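Local coordinates for protein fructokinase (PDB 3C8U) that probably transfers a phosphate group from ATP to fructose, as a putative sugar kinase of the P-loop type associated with fructose transport, at residues D149-E155 with R198-T204; S28-G32 with N190-I194; C8-L12 with A45-L51; Q19-L24 with L95-E99; N132-D137 with A193-L199. All coordinates share one frame. Where two conformers were deposited one is given. Numbering follows the deposited sequence.

Contact 1: residues D149-E155 with R198-T204; sequences DVSIRLE and RLPADLT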
# COMPACT_ATOMS: atom_id res chain seq x y z
N ASP A 149 -7.75 9.39 -7.04
CA ASP A 149 -7.69 10.67 -7.74
C ASP A 149 -6.39 10.85 -8.48
O ASP A 149 -6.35 11.40 -9.58
CB ASP A 149 -7.99 11.83 -6.78
CG ASP A 149 -9.39 11.75 -6.23
OD1 ASP A 149 -10.38 11.87 -7.00
OD2 ASP A 149 -9.52 11.61 -5.00
N VAL A 150 -5.33 10.36 -7.85
CA VAL A 150 -3.99 10.32 -8.45
C VAL A 150 -3.38 8.99 -8.04
O VAL A 150 -3.59 8.50 -6.93
CB VAL A 150 -3.06 11.50 -8.00
CG1 VAL A 150 -1.66 11.43 -8.67
CG2 VAL A 150 -3.73 12.88 -8.24
N SER A 151 -2.68 8.37 -8.95
CA SER A 151 -2.01 7.12 -8.65
C SER A 151 -0.54 7.16 -9.04
O SER A 151 -0.11 7.76 -10.05
CB SER A 151 -2.70 5.96 -9.35
OG SER A 151 -2.38 5.96 -10.73
N ILE A 152 0.22 6.53 -8.16
CA ILE A 152 1.68 6.44 -8.23
C ILE A 152 2.12 4.99 -8.11
O ILE A 152 1.76 4.27 -7.18
CB ILE A 152 2.38 7.22 -7.08
CG1 ILE A 152 1.86 8.65 -6.98
CG2 ILE A 152 3.93 7.16 -7.25
CD1 ILE A 152 2.25 9.39 -5.69
N ARG A 153 2.93 4.58 -9.08
CA ARG A 153 3.61 3.30 -9.00
C ARG A 153 5.05 3.51 -8.59
O ARG A 153 5.78 4.31 -9.19
CB ARG A 153 3.53 2.53 -10.31
CG ARG A 153 4.59 1.41 -10.39
CD ARG A 153 4.41 0.60 -11.66
NE ARG A 153 3.24 -0.25 -11.56
CZ ARG A 153 2.14 -0.09 -12.27
NH1 ARG A 153 2.09 0.89 -13.18
NH2 ARG A 153 1.11 -0.91 -12.07
N LEU A 154 5.42 2.82 -7.52
CA LEU A 154 6.80 2.72 -7.05
C LEU A 154 7.45 1.55 -7.78
O LEU A 154 7.11 0.41 -7.58
CB LEU A 154 6.83 2.57 -5.52
CG LEU A 154 8.17 2.33 -4.82
CD1 LEU A 154 9.27 3.23 -5.37
CD2 LEU A 154 8.01 2.50 -3.30
N GLU A 155 8.36 1.88 -8.69
CA GLU A 155 9.02 0.89 -9.54
C GLU A 155 10.42 0.51 -9.03
O GLU A 155 11.32 1.33 -8.98
CB GLU A 155 9.16 1.45 -10.95
CG GLU A 155 9.54 0.44 -11.94
CD GLU A 155 8.35 -0.34 -12.36
OE1 GLU A 155 7.39 0.30 -12.86
OE2 GLU A 155 8.35 -1.58 -12.18
N ARG A 198 -0.02 -5.39 -14.08
CA ARG A 198 0.12 -3.96 -13.86
C ARG A 198 -0.99 -3.14 -14.52
O ARG A 198 -1.25 -3.30 -15.71
CB ARG A 198 1.48 -3.49 -14.41
CG ARG A 198 2.68 -4.18 -13.80
CD ARG A 198 3.91 -4.00 -14.66
NE ARG A 198 4.09 -2.60 -15.03
CZ ARG A 198 5.02 -1.81 -14.52
NH1 ARG A 198 5.88 -2.30 -13.64
NH2 ARG A 198 5.10 -0.54 -14.90
N LEU A 199 -1.64 -2.27 -13.74
CA LEU A 199 -2.52 -1.26 -14.32
C LEU A 199 -1.73 0.06 -14.43
O LEU A 199 -0.78 0.29 -13.69
CB LEU A 199 -3.81 -1.08 -13.50
CG LEU A 199 -4.76 -2.28 -13.49
CD1 LEU A 199 -5.94 -2.01 -12.51
CD2 LEU A 199 -5.25 -2.60 -14.90
N PRO A 200 -2.09 0.92 -15.37
CA PRO A 200 -1.29 2.12 -15.55
C PRO A 200 -1.43 3.15 -14.43
O PRO A 200 -2.48 3.31 -13.85
CB PRO A 200 -1.81 2.68 -16.88
CG PRO A 200 -3.11 2.13 -17.09
CD PRO A 200 -3.20 0.83 -16.33
N ALA A 201 -0.33 3.81 -14.13
CA ALA A 201 -0.25 4.80 -13.03
C ALA A 201 -0.16 6.18 -13.62
O ALA A 201 0.32 6.33 -14.74
CB ALA A 201 0.97 4.52 -12.15
N ASP A 202 -0.59 7.17 -12.85
CA ASP A 202 -0.54 8.56 -13.30
C ASP A 202 0.90 9.00 -13.33
O ASP A 202 1.33 9.73 -14.20
CB ASP A 202 -1.36 9.50 -12.42
CG ASP A 202 -2.83 9.24 -12.54
OD1 ASP A 202 -3.30 8.97 -13.67
OD2 ASP A 202 -3.53 9.27 -11.50
N LEU A 203 1.62 8.52 -12.34
CA LEU A 203 2.99 8.90 -12.05
C LEU A 203 3.80 7.70 -11.61
O LEU A 203 3.31 6.83 -10.93
CB LEU A 203 3.02 9.96 -10.93
CG LEU A 203 2.42 11.35 -11.23
CD1 LEU A 203 2.10 12.07 -9.91
CD2 LEU A 203 3.36 12.17 -12.09
N THR A 204 5.04 7.64 -12.04
CA THR A 204 5.92 6.52 -11.67
C THR A 204 7.20 7.05 -11.08
O THR A 204 7.86 7.93 -11.63
CB THR A 204 6.27 5.62 -12.90
OG1 THR A 204 5.07 5.21 -13.57
CG2 THR A 204 7.07 4.40 -12.47
O HOH W 1 -4.61 11.96 -12.03
O HOH W 2 -4.21 5.12 -12.36
O HOH W 3 4.21 2.72 -14.40
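S151 is where the pairing of these two segments begins. S151 N donates to D202 OD2 (2.8 Å), S151 O accepts from L203 N (3.0 Å) and, weakly, from D202 N (2.9 Å), and S151 OG accepts from D202 N (3.0 Å). A small polar serine suits this spot, since OG also holds water 2, which donates to P200 O. Water 1 bridges D149 O and, weakly, D202 OD2. R153 N donates to L203 O (2.9 Å). These bonds set strand 203-205 parallel to strand 150-154, at the edge of the five-stranded parallel sheet of a P-loop kinase fold with strand order 2-3-1-4-5. I152 and L203 share one face of that sheet, turned to helix 4-14, where apolar chains are needed. On the opposite face, R153 reaches back to L199 O with both NH1 (3.0 Å) and NH2 (2.8 Å), while water 3 takes another NH1 proton and is hydrogen-bonded to T204 OG1. The R153 guanidinium stacks on that of R198, centres 4.0 Å apart and planes at 26°. E155 offsets the charge of R198 (salt bridge E155 OE2 to R198 NH1, 3.0 Å), as does E195, while R153 is held by L199 O.

Contact 2: residues S28-G32 with N190-I194; sequences SGAPG and NARAI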
# COMPACT_ATOMS: atom_id res chain seq x y z
N SER A 28 1.38 2.50 -5.00
CA SER A 28 1.43 1.05 -5.16
C SER A 28 2.85 0.59 -5.38
O SER A 28 3.58 1.10 -6.24
CB SER A 28 0.56 0.58 -6.33
OG SER A 28 0.12 -0.76 -6.17
N GLY A 29 3.24 -0.34 -4.52
CA GLY A 29 4.53 -1.02 -4.63
C GLY A 29 4.42 -2.53 -4.68
O GLY A 29 3.41 -3.11 -5.07
N ALA A 30 5.52 -3.15 -4.33
CA ALA A 30 5.63 -4.58 -4.15
C ALA A 30 6.32 -4.84 -2.81
O ALA A 30 6.93 -3.92 -2.24
CB ALA A 30 6.39 -5.23 -5.32
N PRO A 31 6.20 -6.07 -2.28
CA PRO A 31 6.96 -6.44 -1.10
C PRO A 31 8.44 -6.14 -1.32
O PRO A 31 9.04 -6.53 -2.33
CB PRO A 31 6.71 -7.95 -0.96
CG PRO A 31 5.42 -8.19 -1.70
CD PRO A 31 5.47 -7.22 -2.85
N GLY A 32 8.98 -5.44 -0.34
CA GLY A 32 10.38 -5.03 -0.32
C GLY A 32 10.63 -3.71 -1.00
O GLY A 32 11.77 -3.29 -1.14
N ASN A 190 4.67 -12.94 -4.96
CA ASN A 190 3.68 -11.83 -4.95
C ASN A 190 4.19 -10.68 -5.81
O ASN A 190 3.46 -10.06 -6.58
CB ASN A 190 3.39 -11.35 -3.52
CG ASN A 190 2.63 -12.41 -2.70
OD1 ASN A 190 1.99 -13.31 -3.25
ND2 ASN A 190 2.79 -12.34 -1.39
N ALA A 191 5.48 -10.41 -5.65
CA ALA A 191 6.14 -9.33 -6.41
C ALA A 191 5.98 -9.62 -7.88
O ALA A 191 5.70 -8.75 -8.68
CB ALA A 191 7.62 -9.18 -6.03
N ARG A 192 6.07 -10.90 -8.20
CA ARG A 192 6.01 -11.38 -9.56
C ARG A 192 4.58 -11.26 -10.11
O ARG A 192 4.37 -10.79 -11.24
CB ARG A 192 6.53 -12.84 -9.63
CG ARG A 192 7.14 -13.25 -10.95
CD ARG A 192 8.27 -14.33 -10.78
NE ARG A 192 7.98 -15.33 -9.76
CZ ARG A 192 8.65 -15.44 -8.61
NH1 ARG A 192 9.66 -14.62 -8.34
NH2 ARG A 192 8.31 -16.38 -7.73
N ALA A 193 3.60 -11.67 -9.30
CA ALA A 193 2.16 -11.57 -9.67
C ALA A 193 1.78 -10.12 -9.94
O ALA A 193 0.99 -9.78 -10.84
CB ALA A 193 1.24 -12.16 -8.54
N ILE A 194 2.38 -9.25 -9.13
CA ILE A 194 2.15 -7.80 -9.24
C ILE A 194 2.68 -7.30 -10.58
O ILE A 194 1.99 -6.60 -11.29
CB ILE A 194 2.81 -7.02 -8.08
CG1 ILE A 194 1.95 -7.16 -6.82
CG2 ILE A 194 3.00 -5.52 -8.44
CD1 ILE A 194 2.72 -6.96 -5.52
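N190 opens the helical side of this contact, and its CB is the part that meets the loop: N190 CB lies 4.2 Å from P31 CG, while ND2 turns to a weak bond with N186. One residue later, A191 CB lies beside A30 CB, 4.2 Å apart, and P31 CD rests 4.2 Å from A191 CA; alanine on both sides lets the backbones of A30 and A191 come within 5.3 Å, CA to CA. A turn of helix beyond N190, and bonded to it through I194 N to N190 O (2.9 Å), I194 points its long branch at the loop. I194 CD1 meets P31 CD at 3.8 Å, A30 CB at 4.1 Å and G29 O at 3.9 Å. No hydrogen bond crosses, so this is apolar packing of a helix against a loop. G29 begins a probable Walker A motif, the phosphate-binding P-loop between strand 23-28 and helix 36-48. Helix 186-195 flanks its first residues, and helix 158-171 closes in beside them, with L161 touching both A30 and A191.

Contact 3: residues C8-L12 with A45-L51; sequences CQGVL and ALSAQGL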
# COMPACT_ATOMS: atom_id res chain seq x y z
N CYS A 8 5.68 15.80 -5.44
CA CYS A 8 4.69 16.52 -4.67
C CYS A 8 3.91 17.45 -5.59
O CYS A 8 2.69 17.48 -5.61
CB CYS A 8 5.38 17.29 -3.53
SG CYS A 8 4.31 18.46 -2.71
N GLN A 9 4.66 18.15 -6.43
CA GLN A 9 4.08 19.15 -7.34
C GLN A 9 3.20 18.47 -8.38
O GLN A 9 2.10 18.94 -8.66
CB GLN A 9 5.17 20.01 -8.01
CG GLN A 9 4.65 20.93 -9.10
CD GLN A 9 3.70 22.05 -8.61
OE1 GLN A 9 3.66 22.37 -7.44
NE2 GLN A 9 2.94 22.63 -9.54
N GLY A 10 3.65 17.31 -8.85
CA GLY A 10 2.90 16.54 -9.84
C GLY A 10 1.57 16.04 -9.32
O GLY A 10 0.54 16.06 -10.01
N VAL A 11 1.57 15.64 -8.06
CA VAL A 11 0.33 15.23 -7.39
C VAL A 11 -0.59 16.41 -7.27
O VAL A 11 -1.78 16.36 -7.65
CB VAL A 11 0.60 14.59 -5.99
CG1 VAL A 11 -0.71 14.40 -5.21
CG2 VAL A 11 1.34 13.27 -6.19
N LEU A 12 -0.04 17.54 -6.83
CA LEU A 12 -0.86 18.73 -6.61
C LEU A 12 -1.57 19.20 -7.89
O LEU A 12 -2.73 19.61 -7.87
CB LEU A 12 -0.05 19.89 -6.02
CG LEU A 12 0.41 19.75 -4.58
CD1 LEU A 12 1.19 20.99 -4.14
CD2 LEU A 12 -0.78 19.53 -3.67
N ALA A 45 5.21 16.70 2.43
CA ALA A 45 5.47 17.69 1.38
C ALA A 45 4.16 18.34 0.96
O ALA A 45 4.08 19.56 0.82
CB ALA A 45 6.18 17.04 0.18
N LEU A 46 3.12 17.52 0.87
CA LEU A 46 1.79 18.02 0.44
C LEU A 46 1.18 18.90 1.55
O LEU A 46 0.64 20.00 1.30
CB LEU A 46 0.86 16.85 0.10
CG LEU A 46 1.14 16.09 -1.22
CD1 LEU A 46 0.46 14.72 -1.19
CD2 LEU A 46 0.70 16.89 -2.46
N SER A 47 1.31 18.42 2.78
CA SER A 47 0.83 19.17 3.92
C SER A 47 1.46 20.58 3.92
O SER A 47 0.78 21.59 4.19
CB SER A 47 1.11 18.42 5.24
OG SER A 47 0.50 17.12 5.26
N ALA A 48 2.72 20.64 3.56
CA ALA A 48 3.49 21.90 3.61
C ALA A 48 3.02 22.87 2.52
O ALA A 48 3.29 24.08 2.57
CB ALA A 48 5.02 21.65 3.49
N GLN A 49 2.31 22.31 1.55
CA GLN A 49 1.80 23.08 0.41
C GLN A 49 0.32 23.32 0.60
O GLN A 49 -0.39 23.61 -0.35
CB GLN A 49 2.02 22.37 -0.92
CG GLN A 49 3.47 22.18 -1.30
CD GLN A 49 4.23 23.46 -1.45
OE1 GLN A 49 3.70 24.52 -1.78
NE2 GLN A 49 5.53 23.35 -1.28
N GLY A 50 -0.11 23.13 1.84
CA GLY A 50 -1.48 23.49 2.29
C GLY A 50 -2.53 22.43 2.05
O GLY A 50 -3.75 22.70 2.10
N LEU A 51 -2.06 21.22 1.78
CA LEU A 51 -2.95 20.07 1.62
C LEU A 51 -2.62 19.01 2.67
O LEU A 51 -1.82 18.14 2.42
CB LEU A 51 -2.81 19.43 0.23
CG LEU A 51 -3.64 19.92 -0.95
CD1 LEU A 51 -3.25 19.11 -2.20
CD2 LEU A 51 -5.14 19.79 -0.66
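This is helix-to-helix packing in a P-loop kinase fold: the N-terminal helix 4-14 lies against the last turn of helix 36-48, which follows the likely Walker A loop, and against its Schellman ending. In that motif L51 N bonds to L46 O (3.0 Å) and G50 N to S47 O (2.9 Å), and the positive phi of G50 is one that glycine adopts readily. The chain turns back there, and the CA-to-CB bond of L51 points toward helix 4-14; that of L46 points sideways, but L46 CD2 still reaches C8 and V11. C8, compact and apolar, slips its SG to 3.7 Å from A45 CB and 3.9 Å from L46 CD2. V11 CG1 adds a contact with L46 CD2 at 4.0 Å. L12 packs on L46 and Q49, with L12 CD1 3.6 Å from Q49 CB, so that the exposed glutamine lends its methylene part to the edge. Beneath the helices lies the parallel sheet: L46 rests on I128 and L51 on V126 of strand 126-131, while V11 reaches I152 of strand 150-154.

Contact 4: residues Q19-L24 with L95-E99; sequences QPGRQL and LKHQE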
# COMPACT_ATOMS: atom_id res chain seq x y z
N GLN A 19 -13.03 19.82 -5.87
CA GLN A 19 -13.67 18.50 -5.69
C GLN A 19 -14.20 18.32 -4.25
O GLN A 19 -13.46 18.45 -3.29
CB GLN A 19 -12.71 17.36 -6.04
CG GLN A 19 -13.32 16.01 -5.94
CD GLN A 19 -12.44 14.92 -6.54
OE1 GLN A 19 -11.92 15.06 -7.66
NE2 GLN A 19 -12.27 13.83 -5.79
N PRO A 20 -15.49 18.03 -4.11
CA PRO A 20 -15.98 17.81 -2.75
C PRO A 20 -15.37 16.58 -2.08
O PRO A 20 -15.14 15.54 -2.70
CB PRO A 20 -17.49 17.60 -2.92
CG PRO A 20 -17.83 18.24 -4.21
CD PRO A 20 -16.59 18.10 -5.09
N GLY A 21 -15.13 16.75 -0.80
CA GLY A 21 -14.77 15.64 0.05
C GLY A 21 -13.28 15.44 0.05
O GLY A 21 -12.52 16.29 -0.34
N ARG A 22 -12.88 14.26 0.47
CA ARG A 22 -11.47 13.98 0.63
C ARG A 22 -10.93 13.35 -0.64
O ARG A 22 -11.61 12.57 -1.33
CB ARG A 22 -11.30 13.05 1.84
CG ARG A 22 -9.90 12.73 2.14
CD ARG A 22 -9.79 11.87 3.38
NE ARG A 22 -10.14 12.59 4.59
CZ ARG A 22 -11.20 12.36 5.34
NH1 ARG A 22 -12.08 11.42 5.00
NH2 ARG A 22 -11.41 13.07 6.42
N GLN A 23 -9.70 13.69 -0.96
CA GLN A 23 -9.01 13.13 -2.14
C GLN A 23 -8.10 11.97 -1.74
O GLN A 23 -7.52 11.95 -0.66
CB GLN A 23 -8.26 14.23 -2.90
CG GLN A 23 -9.27 15.16 -3.64
CD GLN A 23 -8.63 16.37 -4.29
OE1 GLN A 23 -8.67 16.51 -5.50
NE2 GLN A 23 -8.02 17.24 -3.50
N LEU A 24 -8.07 10.98 -2.62
CA LEU A 24 -7.26 9.76 -2.48
C LEU A 24 -6.12 9.68 -3.49
O LEU A 24 -6.29 9.79 -4.71
CB LEU A 24 -8.13 8.52 -2.60
CG LEU A 24 -9.33 8.35 -1.65
CD1 LEU A 24 -9.88 6.92 -1.77
CD2 LEU A 24 -8.93 8.59 -0.26
N LEU A 95 -13.68 6.91 2.99
CA LEU A 95 -12.69 8.00 3.10
C LEU A 95 -13.04 9.24 2.29
O LEU A 95 -12.72 10.38 2.67
CB LEU A 95 -11.30 7.52 2.73
CG LEU A 95 -10.59 6.72 3.81
CD1 LEU A 95 -9.32 6.07 3.26
CD2 LEU A 95 -10.31 7.58 5.08
N LYS A 96 -13.75 9.02 1.20
CA LYS A 96 -14.12 10.13 0.30
C LYS A 96 -15.08 11.08 0.99
O LYS A 96 -14.87 12.30 1.01
CB LYS A 96 -14.74 9.62 -1.00
CG LYS A 96 -15.17 10.73 -1.96
CD LYS A 96 -15.89 10.15 -3.19
CE LYS A 96 -15.96 11.12 -4.37
NZ LYS A 96 -14.60 11.50 -4.89
N HIS A 97 -16.13 10.54 1.59
CA HIS A 97 -17.16 11.44 2.10
C HIS A 97 -17.46 11.41 3.57
O HIS A 97 -18.18 12.27 4.06
CB HIS A 97 -18.43 11.33 1.28
CG HIS A 97 -18.39 12.20 0.05
ND1 HIS A 97 -18.15 13.56 0.12
CD2 HIS A 97 -18.51 11.90 -1.26
CE1 HIS A 97 -18.15 14.06 -1.10
NE2 HIS A 97 -18.36 13.08 -1.96
N GLN A 98 -16.87 10.47 4.29
CA GLN A 98 -17.00 10.51 5.76
C GLN A 98 -15.96 11.44 6.36
O GLN A 98 -14.82 11.49 5.89
CB GLN A 98 -16.88 9.12 6.38
CG GLN A 98 -17.89 8.18 5.87
CD GLN A 98 -19.31 8.65 6.18
OE1 GLN A 98 -20.12 8.84 5.27
NE2 GLN A 98 -19.61 8.84 7.46
N GLU A 99 -16.35 12.15 7.41
CA GLU A 99 -15.44 13.11 8.03
C GLU A 99 -14.32 12.41 8.77
O GLU A 99 -13.16 12.78 8.70
CB GLU A 99 -16.20 14.03 9.00
CG GLU A 99 -17.12 15.02 8.29
CD GLU A 99 -16.39 15.89 7.28
OE1 GLU A 99 -15.15 15.75 7.12
OE2 GLU A 99 -17.06 16.72 6.63
O HOH W 4 -13.39 13.45 -3.07
O HOH W 5 -11.85 11.01 -3.69
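Q19 leads in with an extended side chain whose main partner is D149, beyond this contact. Its NE2 also donates to water 4 (3.0 Å), which K96 NZ reaches as well (2.9 Å), so the two donors Q19 NE2 and K96 NZ, 3.4 Å apart, share a water instead of a direct bond. P20 lays its ring beside H97, with P20 CB 4.0 Å from H97 CE1. G21 follows with a phi of 89°, and glycine suits the place twice over: the angle favours it, and a CB would clash with K96 O and H97 CE1. With no side chain in the way, G21 CA sits 3.5 Å from K96 O. R22 has the largest buried area and makes all four direct hydrogen bonds. R22 N donates to K96 O in a nearly straight bond (2.8 Å, 177°), and the guanidinium spreads its edge over the backbone carbonyls of L95, Q98 and E99: R22 NH1 to L95 O (2.6 Å) and Q98 O (2.9 Å), R22 NH2 to E99 O (2.9 Å). Arginine is well suited, having several protons in one plane, and NE goes on to C124 O. L24, at the start of the strand, packs L24 CD2 on L95 CB (4.0 Å). The C-terminal part of helix 85-97 and the residues after it thus pack against the start of strand 23-28, the central strand of the sheet, in the layered alpha/beta architecture of P-loop kinases, where this strand runs on to the phosphate-binding loop.

Contact 5: residues N132-D137 with A193-L199; sequences NYLLFD and AIEAARL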
# COMPACT_ATOMS: atom_id res chain seq x y z
N ASN A 132 0.35 -3.02 -1.85
CA ASN A 132 0.94 -3.77 -2.94
C ASN A 132 0.00 -3.95 -4.14
O ASN A 132 0.45 -4.21 -5.24
CB ASN A 132 1.43 -5.13 -2.42
CG ASN A 132 2.52 -4.98 -1.38
OD1 ASN A 132 3.41 -4.12 -1.52
ND2 ASN A 132 2.48 -5.79 -0.36
N TYR A 133 -1.31 -3.85 -3.89
CA TYR A 133 -2.33 -4.23 -4.88
C TYR A 133 -3.27 -3.11 -5.30
O TYR A 133 -4.45 -3.35 -5.52
CB TYR A 133 -3.16 -5.43 -4.37
CG TYR A 133 -2.26 -6.57 -3.96
CD1 TYR A 133 -1.45 -7.22 -4.89
CD2 TYR A 133 -2.19 -6.99 -2.64
CE1 TYR A 133 -0.60 -8.25 -4.51
CE2 TYR A 133 -1.35 -8.02 -2.26
CZ TYR A 133 -0.56 -8.64 -3.19
OH TYR A 133 0.29 -9.67 -2.80
N LEU A 134 -2.71 -1.90 -5.47
CA LEU A 134 -3.51 -0.71 -5.77
C LEU A 134 -3.66 -0.41 -7.25
O LEU A 134 -4.48 0.43 -7.64
CB LEU A 134 -2.99 0.51 -5.01
CG LEU A 134 -2.92 0.35 -3.47
CD1 LEU A 134 -2.65 1.74 -2.85
CD2 LEU A 134 -4.16 -0.33 -2.82
N LEU A 135 -2.87 -1.13 -8.04
CA LEU A 135 -2.80 -0.99 -9.50
C LEU A 135 -2.74 -2.39 -10.12
O LEU A 135 -1.94 -2.70 -10.99
CB LEU A 135 -1.60 -0.14 -9.93
CG LEU A 135 -1.74 1.37 -9.61
CD1 LEU A 135 -0.51 2.17 -10.01
CD2 LEU A 135 -3.01 1.99 -10.21
N PHE A 136 -3.59 -3.23 -9.57
CA PHE A 136 -3.52 -4.69 -9.78
C PHE A 136 -4.68 -5.22 -10.63
O PHE A 136 -5.86 -5.12 -10.28
CB PHE A 136 -3.46 -5.35 -8.39
CG PHE A 136 -3.16 -6.82 -8.42
CD1 PHE A 136 -1.94 -7.29 -8.88
CD2 PHE A 136 -4.09 -7.72 -7.91
CE1 PHE A 136 -1.67 -8.66 -8.87
CE2 PHE A 136 -3.83 -9.10 -7.91
CZ PHE A 136 -2.63 -9.57 -8.39
N ASP A 137 -4.29 -5.76 -11.78
CA ASP A 137 -5.25 -6.19 -12.81
C ASP A 137 -5.77 -7.60 -12.52
O ASP A 137 -5.37 -8.61 -13.11
CB ASP A 137 -4.62 -6.06 -14.19
CG ASP A 137 -5.63 -6.16 -15.33
OD1 ASP A 137 -6.85 -6.30 -15.13
OD2 ASP A 137 -5.16 -6.10 -16.47
N ALA A 193 3.60 -11.67 -9.30
CA ALA A 193 2.16 -11.57 -9.67
C ALA A 193 1.78 -10.12 -9.94
O ALA A 193 0.99 -9.78 -10.84
CB ALA A 193 1.24 -12.16 -8.54
N ILE A 194 2.38 -9.25 -9.13
CA ILE A 194 2.15 -7.80 -9.24
C ILE A 194 2.68 -7.30 -10.58
O ILE A 194 1.99 -6.60 -11.29
CB ILE A 194 2.81 -7.02 -8.08
CG1 ILE A 194 1.95 -7.16 -6.82
CG2 ILE A 194 3.00 -5.52 -8.44
CD1 ILE A 194 2.72 -6.96 -5.52
N GLU A 195 3.90 -7.72 -10.92
CA GLU A 195 4.54 -7.26 -12.16
C GLU A 195 3.79 -7.79 -13.37
O GLU A 195 3.80 -7.19 -14.45
CB GLU A 195 6.02 -7.71 -12.21
CG GLU A 195 6.72 -7.48 -13.55
CD GLU A 195 6.92 -6.02 -13.89
OE1 GLU A 195 6.69 -5.16 -13.01
OE2 GLU A 195 7.30 -5.73 -15.05
N ALA A 196 3.12 -8.91 -13.17
CA ALA A 196 2.43 -9.60 -14.27
C ALA A 196 1.04 -9.05 -14.52
O ALA A 196 0.37 -9.39 -15.49
CB ALA A 196 2.38 -11.11 -14.03
N ALA A 197 0.61 -8.15 -13.64
CA ALA A 197 -0.76 -7.64 -13.65
C ALA A 197 -0.80 -6.15 -13.32
O ALA A 197 -1.47 -5.70 -12.40
CB ALA A 197 -1.65 -8.44 -12.68
N ARG A 198 -0.02 -5.39 -14.08
CA ARG A 198 0.12 -3.96 -13.86
C ARG A 198 -0.99 -3.14 -14.52
O ARG A 198 -1.25 -3.30 -15.71
CB ARG A 198 1.48 -3.49 -14.41
CG ARG A 198 2.68 -4.18 -13.80
CD ARG A 198 3.91 -4.00 -14.66
NE ARG A 198 4.09 -2.60 -15.03
CZ ARG A 198 5.02 -1.81 -14.52
NH1 ARG A 198 5.88 -2.30 -13.64
NH2 ARG A 198 5.10 -0.54 -14.90
N LEU A 199 -1.64 -2.27 -13.74
CA LEU A 199 -2.52 -1.26 -14.32
C LEU A 199 -1.73 0.06 -14.43
O LEU A 199 -0.78 0.29 -13.69
CB LEU A 199 -3.81 -1.08 -13.50
CG LEU A 199 -4.76 -2.28 -13.49
CD1 LEU A 199 -5.94 -2.01 -12.51
CD2 LEU A 199 -5.25 -2.60 -14.90
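Beyond strand 126-131 of this P-loop kinase fold, the chain leaves the sheet in a loop, which here meets the end of helix 186-195 and the segment that follows it. L199, I194 and F136 give up the most area. L199 lies over the loop: L199 CB meets L135 CB at 4.3 Å, and the tip of the side chain meets D137, with L199 CD2 3.6 Å from D137 CB. The backbones are also joined: L199 N donates to L135 O (2.8 Å) and D137 N to A197 O (2.9 Å). These two bonds flank a single bridge, F136 with R198, so the backbones run in opposite directions side by side without making a longer sheet. I194, from the helix, packs against both aromatic residues of the loop: I194 CG1 is 3.6 Å from Y133 CE1 and 4.4 Å from F136 CD1, while I194 CD1 lies 3.8 Å from N132 CB. N132 turns its OD1 to K35, the lysine of the probable Walker A motif, so the loop borders that likely site. F136, whose flat ring fills the space beside the helix end, has CE1 3.8 Å from A197 CB, and the edge of that ring brings CE1 to 3.5 Å from A193 O.

The parallel sheet relates all five. Contacts 1, 2 and 5 cluster where the likely phosphate-binding loop lies: contacts 2 and 5 have centres about 7 Å apart and share A193 and I194 of helix 186-195, and contact 5 passes R198 and L199 on to contact 1, about 10 Å away. Contacts 4 and 2, about 28 Å apart between centres, have their first segments at the two ends of strand 23-28; D149 links contact 4 to contact 1. Contact 3 lies about 17 Å from contact 1, joined through V11. Along the chain, contact 3 closes before contacts 1 and 5 open, while contacts 1 and 2 cross. The C-terminal part, residues 190-204, thus packs against the probable phosphate-binding loop.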